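Local atomic coordinates of receptor-like protein kinase ANXUR1 (Arabidopsis thaliana, PDB entry 6FIG), a protein that probably senses extracellular signals at the plant cell surface through its paired malectin-like domains during reproduction and relays them through a serine/threonine kinase domain. Residues A[269-274]-A[342-347]; A[278-283]-A[334-339]. All coordinates share one frame; numbering follows the deposited sequence. Where two conformers were deposited one is given.

Contact 1. Residues A[269-274]-A[342-347]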
loop_
_atom_site.group_PDB
_atom_site.type_symbol
_atom_site.label_atom_id
_atom_site.label_comp_id
_atom_site.label_asym_id
_atom_site.label_seq_id
_atom_site.Cartn_x
_atom_site.Cartn_y
_atom_site.Cartn_z
ATOM N N THR A 269 -8.388 -29.962 -18.229
ATOM C CA THR A 269 -9.237 -30.228 -17.071
ATOM C C THR A 269 -8.532 -29.857 -15.766
ATOM O O THR A 269 -7.430 -30.337 -15.507
ATOM C CB THR A 269 -9.615 -31.715 -17.020
ATOM O OG1 THR A 269 -10.308 -32.081 -18.227
ATOM C CG2 THR A 269 -10.511 -32.050 -15.805
ATOM N N TRP A 270 -9.196 -29.017 -14.979
ATOM C CA TRP A 270 -8.766 -28.688 -13.606
ATOM C C TRP A 270 -9.761 -29.305 -12.627
ATOM O O TRP A 270 -10.960 -29.350 -12.902
ATOM C CB TRP A 270 -8.731 -27.184 -13.378
ATOM C CG TRP A 270 -7.753 -26.377 -14.176
ATOM C CD1 TRP A 270 -6.519 -25.953 -13.776
ATOM C CD2 TRP A 270 -7.932 -25.873 -15.515
ATOM N NE1 TRP A 270 -5.920 -25.205 -14.771
ATOM C CE2 TRP A 270 -6.765 -25.141 -15.847
ATOM C CE3 TRP A 270 -8.964 -25.963 -16.458
ATOM C CZ2 TRP A 270 -6.608 -24.502 -17.066
ATOM C CZ3 TRP A 270 -8.812 -25.313 -17.657
ATOM C CH2 TRP A 270 -7.639 -24.601 -17.961
ATOM N N MET A 271 -9.272 -29.773 -11.482
ATOM C CA MET A 271 -10.143 -30.313 -10.441
ATOM C C MET A 271 -9.767 -29.733 -9.078
ATOM O O MET A 271 -8.586 -29.601 -8.762
ATOM C CB MET A 271 -10.054 -31.833 -10.396
ATOM C CG MET A 271 -11.174 -32.492 -9.590
ATOM S SD MET A 271 -11.133 -34.302 -9.601
ATOM C CE MET A 271 -10.920 -34.606 -11.357
ATOM N N PHE A 272 -10.805 -29.449 -8.286
ATOM C CA PHE A 272 -10.678 -28.783 -6.990
ATOM C C PHE A 272 -11.512 -29.496 -5.938
ATOM O O PHE A 272 -12.666 -29.853 -6.204
ATOM C CB PHE A 272 -11.169 -27.354 -7.114
ATOM C CG PHE A 272 -10.413 -26.573 -8.120
ATOM C CD1 PHE A 272 -9.185 -26.019 -7.792
ATOM C CD2 PHE A 272 -10.886 -26.471 -9.431
ATOM C CE1 PHE A 272 -8.454 -25.322 -8.734
ATOM C CE2 PHE A 272 -10.154 -25.785 -10.386
ATOM C CZ PHE A 272 -8.933 -25.211 -10.034
ATOM N N GLN A 273 -10.911 -29.704 -4.760
ATOM C CA GLN A 273 -11.610 -30.231 -3.607
ATOM C C GLN A 273 -12.286 -29.079 -2.866
ATOM O O GLN A 273 -11.630 -28.117 -2.490
ATOM C CB GLN A 273 -10.623 -30.954 -2.683
ATOM C CG GLN A 273 -9.932 -32.138 -3.341
ATOM C CD GLN A 273 -10.890 -33.247 -3.747
ATOM O OE1 GLN A 273 -11.863 -33.537 -3.040
ATOM N NE2 GLN A 273 -10.609 -33.890 -4.878
ATOM N N ILE A 274 -13.598 -29.177 -2.693
ATOM C CA ILE A 274 -14.388 -28.137 -2.014
ATOM C C ILE A 274 -15.356 -28.771 -0.989
ATOM O O ILE A 274 -15.265 -29.963 -0.703
ATOM C CB ILE A 274 -15.090 -27.220 -3.043
ATOM C CG1 ILE A 274 -15.847 -28.014 -4.119
ATOM C CG2 ILE A 274 -14.073 -26.290 -3.727
ATOM C CD1 ILE A 274 -17.001 -28.859 -3.644
ATOM N N GLY A 342 -20.106 -34.119 -5.559
ATOM C CA GLY A 342 -19.294 -35.042 -4.735
ATOM C C GLY A 342 -17.968 -34.517 -4.202
ATOM O O GLY A 342 -16.932 -35.177 -4.325
ATOM N N GLU A 343 -18.018 -33.322 -3.622
ATOM C CA GLU A 343 -16.864 -32.640 -3.015
ATOM C C GLU A 343 -15.815 -32.134 -4.013
ATOM O O GLU A 343 -14.754 -31.684 -3.580
ATOM C CB GLU A 343 -16.142 -33.491 -1.954
ATOM C CG GLU A 343 -17.018 -34.204 -0.941
ATOM C CD GLU A 343 -16.399 -35.519 -0.490
ATOM O OE1 GLU A 343 -15.207 -35.519 -0.111
ATOM O OE2 GLU A 343 -17.099 -36.551 -0.535
ATOM N N GLU A 344 -16.108 -32.181 -5.320
ATOM C CA GLU A 344 -15.199 -31.637 -6.341
ATOM C C GLU A 344 -15.895 -30.663 -7.279
ATOM O O GLU A 344 -17.093 -30.781 -7.549
ATOM C CB GLU A 344 -14.565 -32.760 -7.171
ATOM C CG GLU A 344 -13.509 -33.569 -6.418
ATOM C CD GLU A 344 -13.225 -34.946 -7.021
ATOM O OE1 GLU A 344 -13.875 -35.341 -8.016
ATOM O OE2 GLU A 344 -12.347 -35.664 -6.485
ATOM N N ILE A 345 -15.124 -29.696 -7.752
ATOM C CA ILE A 345 -15.479 -28.875 -8.895
ATOM C C ILE A 345 -14.466 -29.220 -9.984
ATOM O O ILE A 345 -13.258 -29.264 -9.727
ATOM C CB ILE A 345 -15.448 -27.380 -8.570
ATOM C CG1 ILE A 345 -16.686 -27.016 -7.732
ATOM C CG2 ILE A 345 -15.397 -26.518 -9.846
ATOM C CD1 ILE A 345 -16.602 -25.651 -7.109
ATOM N N THR A 346 -14.976 -29.506 -11.185
ATOM C CA THR A 346 -14.119 -29.698 -12.350
ATOM C C THR A 346 -14.376 -28.577 -13.333
ATOM O O THR A 346 -15.520 -28.157 -13.539
ATOM C CB THR A 346 -14.355 -31.042 -13.058
ATOM O OG1 THR A 346 -15.723 -31.157 -13.474
ATOM C CG2 THR A 346 -13.982 -32.196 -12.145
ATOM N N LEU A 347 -13.306 -28.061 -13.925
ATOM C CA LEU A 347 -13.430 -27.056 -14.978
ATOM C C LEU A 347 -12.798 -27.676 -16.210
ATOM O O LEU A 347 -11.685 -28.188 -16.113
ATOM C CB LEU A 347 -12.711 -25.787 -14.592
ATOM C CG LEU A 347 -12.613 -24.722 -15.673
ATOM C CD1 LEU A 347 -13.978 -24.180 -16.038
ATOM C CD2 LEU A 347 -11.710 -23.593 -15.214
#
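With CG anti to the backbone N (chi1 -166°) and a bend at chi3, Met271 lays its side chain across the carboxylate of Glu344 and, in the conformer given, alongside Thr346, CG against Thr346 CG2. Met271 SD comes within 3.3 Å of Glu344 OE1. Glu344 runs extended beyond CG, whereas Gln273 folds at chi2 and brings its amide back beside the acid. Gln273 NE2 donates to Glu344 OE2 over 3.0 Å, approaching that oxygen on its anti side; amide and carboxylate planes stand 79° apart. Met271, Gln273, Glu344 and Thr346 share the more solvent-facing side of the strand pair.

The backbones form an antiparallel pair in a malectin-like beta-sandwich, where strand 268-273 pairs with 344-351 on one side and bonds through Thr269 and Met271 to the backbone of Phe219 and Tyr217. Trp270 and Leu347 exchange two N-H···O bonds of 2.9 Å between N and O, as do Phe272 and Ile345. Past the strand end, Ile274 N still reaches Glu343 O at 2.9 Å, from 40° above the carbonyl plane.

On the buried side, Leu347 lies alongside Trp270 and sets CD2 3.8 Å from Trp270 CE3, while Leu347 O meets the indole edge in plane. Trp270 NE1 is held by Asp214. Ile274 and Ile345 cross nearly at right angles, CG1 to CG1 at 3.8 Å, beside Tyr280 of strand 278-287.

Contact 2. Residues A[278-283]-A[334-339]. With FUC (alpha-L-fucopyranose), chain E; NAG (2-acetamido-2-deoxy-beta-D-glucopyranose), chain B; NAG (2-acetamido-2-deoxy-beta-D-glucopyranose), chain C.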
loop_
_atom_site.group_PDB
_atom_site.type_symbol
_atom_site.label_atom_id
_atom_site.label_comp_id
_atom_site.label_asym_id
_atom_site.label_seq_id
_atom_site.Cartn_x
_atom_site.Cartn_y
_atom_site.Cartn_z
ATOM N N PHE A 278 -22.861 -25.906 -0.873
ATOM C CA PHE A 278 -22.708 -24.479 -1.134
ATOM C C PHE A 278 -22.758 -24.242 -2.642
ATOM O O PHE A 278 -22.412 -25.133 -3.450
ATOM C CB PHE A 278 -21.370 -23.942 -0.629
ATOM C CG PHE A 278 -21.185 -24.025 0.854
ATOM C CD1 PHE A 278 -21.702 -23.028 1.679
ATOM C CD2 PHE A 278 -20.495 -25.088 1.430
ATOM C CE1 PHE A 278 -21.521 -23.086 3.053
ATOM C CE2 PHE A 278 -20.324 -25.153 2.810
ATOM C CZ PHE A 278 -20.825 -24.139 3.619
ATOM N N THR A 279 -23.182 -23.038 -3.006
ATOM C CA THR A 279 -22.984 -22.511 -4.338
ATOM C C THR A 279 -21.616 -21.859 -4.413
ATOM O O THR A 279 -21.222 -21.090 -3.517
ATOM C CB THR A 279 -24.073 -21.485 -4.685
ATOM O OG1 THR A 279 -25.355 -22.111 -4.645
ATOM C CG2 THR A 279 -23.852 -20.890 -6.067
ATOM N N TYR A 280 -20.878 -22.187 -5.458
ATOM C CA TYR A 280 -19.567 -21.621 -5.746
ATOM C C TYR A 280 -19.606 -20.743 -6.997
ATOM O O TYR A 280 -20.367 -21.008 -7.937
ATOM C CB TYR A 280 -18.518 -22.717 -5.959
ATOM C CG TYR A 280 -18.274 -23.492 -4.694
ATOM C CD1 TYR A 280 -17.224 -23.138 -3.851
ATOM C CD2 TYR A 280 -19.101 -24.532 -4.327
ATOM C CE1 TYR A 280 -17.006 -23.818 -2.663
ATOM C CE2 TYR A 280 -18.900 -25.214 -3.123
ATOM C CZ TYR A 280 -17.851 -24.833 -2.290
ATOM O OH TYR A 280 -17.619 -25.489 -1.093
ATOM N N ILE A 281 -18.781 -19.704 -6.990
ATOM C CA ILE A 281 -18.579 -18.857 -8.155
ATOM C C ILE A 281 -17.201 -19.178 -8.677
ATOM O O ILE A 281 -16.220 -19.132 -7.936
ATOM C CB ILE A 281 -18.706 -17.362 -7.813
ATOM C CG1 ILE A 281 -20.145 -17.054 -7.445
ATOM C CG2 ILE A 281 -18.273 -16.484 -9.005
ATOM C CD1 ILE A 281 -20.328 -15.680 -6.859
ATOM N N LEU A 282 -17.110 -19.488 -9.973
ATOM C CA LEU A 282 -15.830 -19.588 -10.657
ATOM C C LEU A 282 -15.687 -18.336 -11.496
ATOM O O LEU A 282 -16.539 -18.038 -12.339
ATOM C CB LEU A 282 -15.752 -20.807 -11.573
ATOM C CG LEU A 282 -15.614 -22.166 -10.909
ATOM C CD1 LEU A 282 -16.926 -22.594 -10.256
ATOM C CD2 LEU A 282 -15.166 -23.184 -11.943
ATOM N N ARG A 283 -14.618 -17.608 -11.230
ATOM C CA ARG A 283 -14.239 -16.420 -11.979
ATOM C C ARG A 283 -13.105 -16.782 -12.915
ATOM O O ARG A 283 -12.008 -17.086 -12.469
ATOM C CB ARG A 283 -13.790 -15.303 -11.029
ATOM C CG ARG A 283 -13.391 -14.062 -11.798
ATOM C CD ARG A 283 -13.282 -12.853 -10.902
ATOM N NE ARG A 283 -14.616 -12.414 -10.579
ATOM C CZ ARG A 283 -14.916 -11.339 -9.875
ATOM N NH1 ARG A 283 -13.944 -10.557 -9.373
ATOM N NH2 ARG A 283 -16.189 -11.019 -9.713
ATOM N N ILE A 334 -22.266 -22.489 -9.579
ATOM C CA ILE A 334 -22.673 -23.891 -9.535
ATOM C C ILE A 334 -22.948 -24.299 -8.089
ATOM O O ILE A 334 -22.083 -24.079 -7.230
ATOM C CB ILE A 334 -21.583 -24.829 -10.159
ATOM C CG1 ILE A 334 -22.041 -26.296 -10.183
ATOM C CG2 ILE A 334 -20.210 -24.702 -9.533
ATOM C CD1 ILE A 334 -22.384 -26.801 -11.547
ATOM N N TYR A 335 -24.110 -24.914 -7.859
ATOM C CA TYR A 335 -24.406 -25.544 -6.582
ATOM C C TYR A 335 -23.807 -26.934 -6.580
ATOM O O TYR A 335 -24.045 -27.715 -7.515
ATOM C CB TYR A 335 -25.907 -25.620 -6.309
ATOM C CG TYR A 335 -26.221 -26.221 -4.951
ATOM C CD1 TYR A 335 -25.857 -25.561 -3.776
ATOM C CD2 TYR A 335 -26.859 -27.449 -4.831
ATOM C CE1 TYR A 335 -26.118 -26.113 -2.545
ATOM C CE2 TYR A 335 -27.133 -28.001 -3.593
ATOM C CZ TYR A 335 -26.760 -27.319 -2.447
ATOM O OH TYR A 335 -27.025 -27.851 -1.208
ATOM N N VAL A 336 -23.022 -27.250 -5.564
ATOM C CA VAL A 336 -22.470 -28.581 -5.394
ATOM C C VAL A 336 -23.287 -29.326 -4.370
ATOM O O VAL A 336 -23.227 -29.018 -3.187
ATOM C CB VAL A 336 -20.994 -28.540 -4.994
ATOM C CG1 VAL A 336 -20.472 -29.962 -4.735
ATOM C CG2 VAL A 336 -20.214 -27.819 -6.069
ATOM N N ASP A 337 -24.007 -30.339 -4.856
ATOM C CA ASP A 337 -25.067 -31.028 -4.117
ATOM C C ASP A 337 -24.466 -32.127 -3.268
ATOM O O ASP A 337 -23.393 -32.664 -3.581
ATOM C CB ASP A 337 -26.083 -31.645 -5.101
ATOM C CG ASP A 337 -27.365 -32.107 -4.421
ATOM O OD1 ASP A 337 -27.494 -33.316 -4.114
ATOM O OD2 ASP A 337 -28.257 -31.273 -4.197
ATOM N N ALA A 338 -25.189 -32.477 -2.209
ATOM C CA ALA A 338 -24.770 -33.506 -1.265
ATOM C C ALA A 338 -24.489 -34.890 -1.899
ATOM O O ALA A 338 -23.685 -35.645 -1.357
ATOM C CB ALA A 338 -25.802 -33.623 -0.160
ATOM N N ASN A 339 -25.126 -35.216 -3.028
ATOM C CA ASN A 339 -24.753 -36.434 -3.803
ATOM C C ASN A 339 -23.909 -36.117 -5.044
ATOM O O ASN A 339 -22.696 -36.364 -5.047
ATOM C CB ASN A 339 -25.955 -37.361 -4.117
ATOM C CG ASN A 339 -27.204 -36.619 -4.562
ATOM O OD1 ASN A 339 -27.159 -35.806 -5.485
ATOM N ND2 ASN A 339 -28.337 -36.923 -3.924
HETATM C C1 FUC E . -30.675 -32.439 0.014
HETATM C C2 FUC E . -30.585 -32.393 -1.511
HETATM C C3 FUC E . -30.073 -33.724 -2.055
HETATM C C4 FUC E . -30.931 -34.883 -1.563
HETATM C C5 FUC E . -31.005 -34.830 -0.041
HETATM C C6 FUC E . -31.896 -35.900 0.567
HETATM O O2 FUC E . -29.717 -31.333 -1.865
HETATM O O3 FUC E . -30.011 -33.659 -3.491
HETATM O O4 FUC E . -32.264 -34.817 -2.081
HETATM O O5 FUC E . -31.506 -33.544 0.341
HETATM C C1 NAG B . -28.047 -35.385 4.004
HETATM C C2 NAG B . -28.713 -36.462 4.839
HETATM C C3 NAG B . -28.076 -37.801 4.545
HETATM C C4 NAG B . -28.121 -38.097 3.054
HETATM C C5 NAG B . -27.571 -36.959 2.213
HETATM C C6 NAG B . -27.895 -37.302 0.752
HETATM C C7 NAG B . -29.582 -35.922 7.085
HETATM C C8 NAG B . -29.159 -35.525 8.468
HETATM N N2 NAG B . -28.569 -36.099 6.239
HETATM O O3 NAG B . -28.799 -38.805 5.242
HETATM O O4 NAG B . -27.358 -39.279 2.780
HETATM O O5 NAG B . -28.130 -35.694 2.613
HETATM O O6 NAG B . -27.543 -36.218 -0.078
HETATM O O7 NAG B . -30.760 -36.081 6.802
HETATM C C1 NAG C . -26.124 -31.278 2.914
HETATM C C2 NAG C . -26.164 -31.437 4.436
HETATM C C3 NAG C . -26.767 -32.778 4.815
HETATM C C4 NAG C . -28.124 -32.917 4.131
HETATM C C5 NAG C . -28.041 -32.634 2.621
HETATM C C6 NAG C . -29.426 -32.614 1.998
HETATM C C7 NAG C . -24.332 -30.315 5.643
HETATM C C8 NAG C . -22.902 -30.494 6.092
HETATM N N2 NAG C . -24.825 -31.364 4.971
HETATM O O3 NAG C . -26.923 -32.906 6.232
HETATM O O4 NAG C . -28.749 -34.187 4.385
HETATM O O5 NAG C . -27.451 -31.362 2.409
HETATM O O6 NAG C . -29.342 -32.498 0.563
HETATM O O7 NAG C . -24.972 -29.289 5.897
#
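Tyr280 and Val336 meet obliquely on the buried side of this antiparallel pair. From Tyr280 CB, which lies 4.4 Å from Ile334 CG2, the side chain leaves with CG beside the backbone N (chi1 -66°), which brings the CD2 side of the ring to Val336. CG is packed against Ile345, and CD2 rests 3.9 Å from Val336 CG2; CE2 follows along the same methyl. At the tip, the hydroxyl is hydrogen-bonded to the backbone O of Asp275, giving this buried polar group a partner. Farther along the strand, Leu282 CD1 closes on Ile334 CG2 at 4.0 Å.

Two nearly equal bonds, Tyr280 N to Ile334 O and Ile334 N to Tyr280 O, join the backbones, and Val336 N adds a longer one, 3.1 Å, to Phe278 O, straight at the hydrogen. On the other side, Thr279 OG1 sits at the edge of the Tyr335 ring, 3.6 Å from CD1.

Beyond the paired residues the chain turns out to a bound glycan. Asp337 accepts FUC O3 on OD1 at 2.6 Å and FUC O2 on OD2 at 2.8 Å, so its carboxylate spans neighbouring hydroxyls of the fucose. OD1 also takes the backbone N of the poorly ordered Asn339, an Asx turn that may help fix the carboxylate, and Ala338 CB lies against both NAG units, nearest O6 of chain B.

In the malectin-like fold, strand 278-287 runs between 327-336 and 363-372, antiparallel to both, with Tyr280 and Leu282 packed onto Ile345 of strand 344-351.

Contacts 1 and 2 are antiparallel pairs from facing layers of one malectin-like domain, with centres about 10 Å apart. Their buried sides meet: Ile345 CG2 lies 3.9 Å from Leu282 CD2, and Ile274 CD1 packs on Val336 CG1. Strand 268-273 leads into 278-287 and 327-336 into 344-351, so contact 2 is nested within the chain loop closed by contact 1. Contact 2 is mostly buried at its paired residues; contact 1 is only partly buried, with Gln273 and Glu343 exposed. Contact 1 carries an amide-carboxylate bond with a methionine sulfur beside it on the outer face, whereas contact 2 has no side-chain hydrogen bond across its strands, and Asp337 bonds fucose instead.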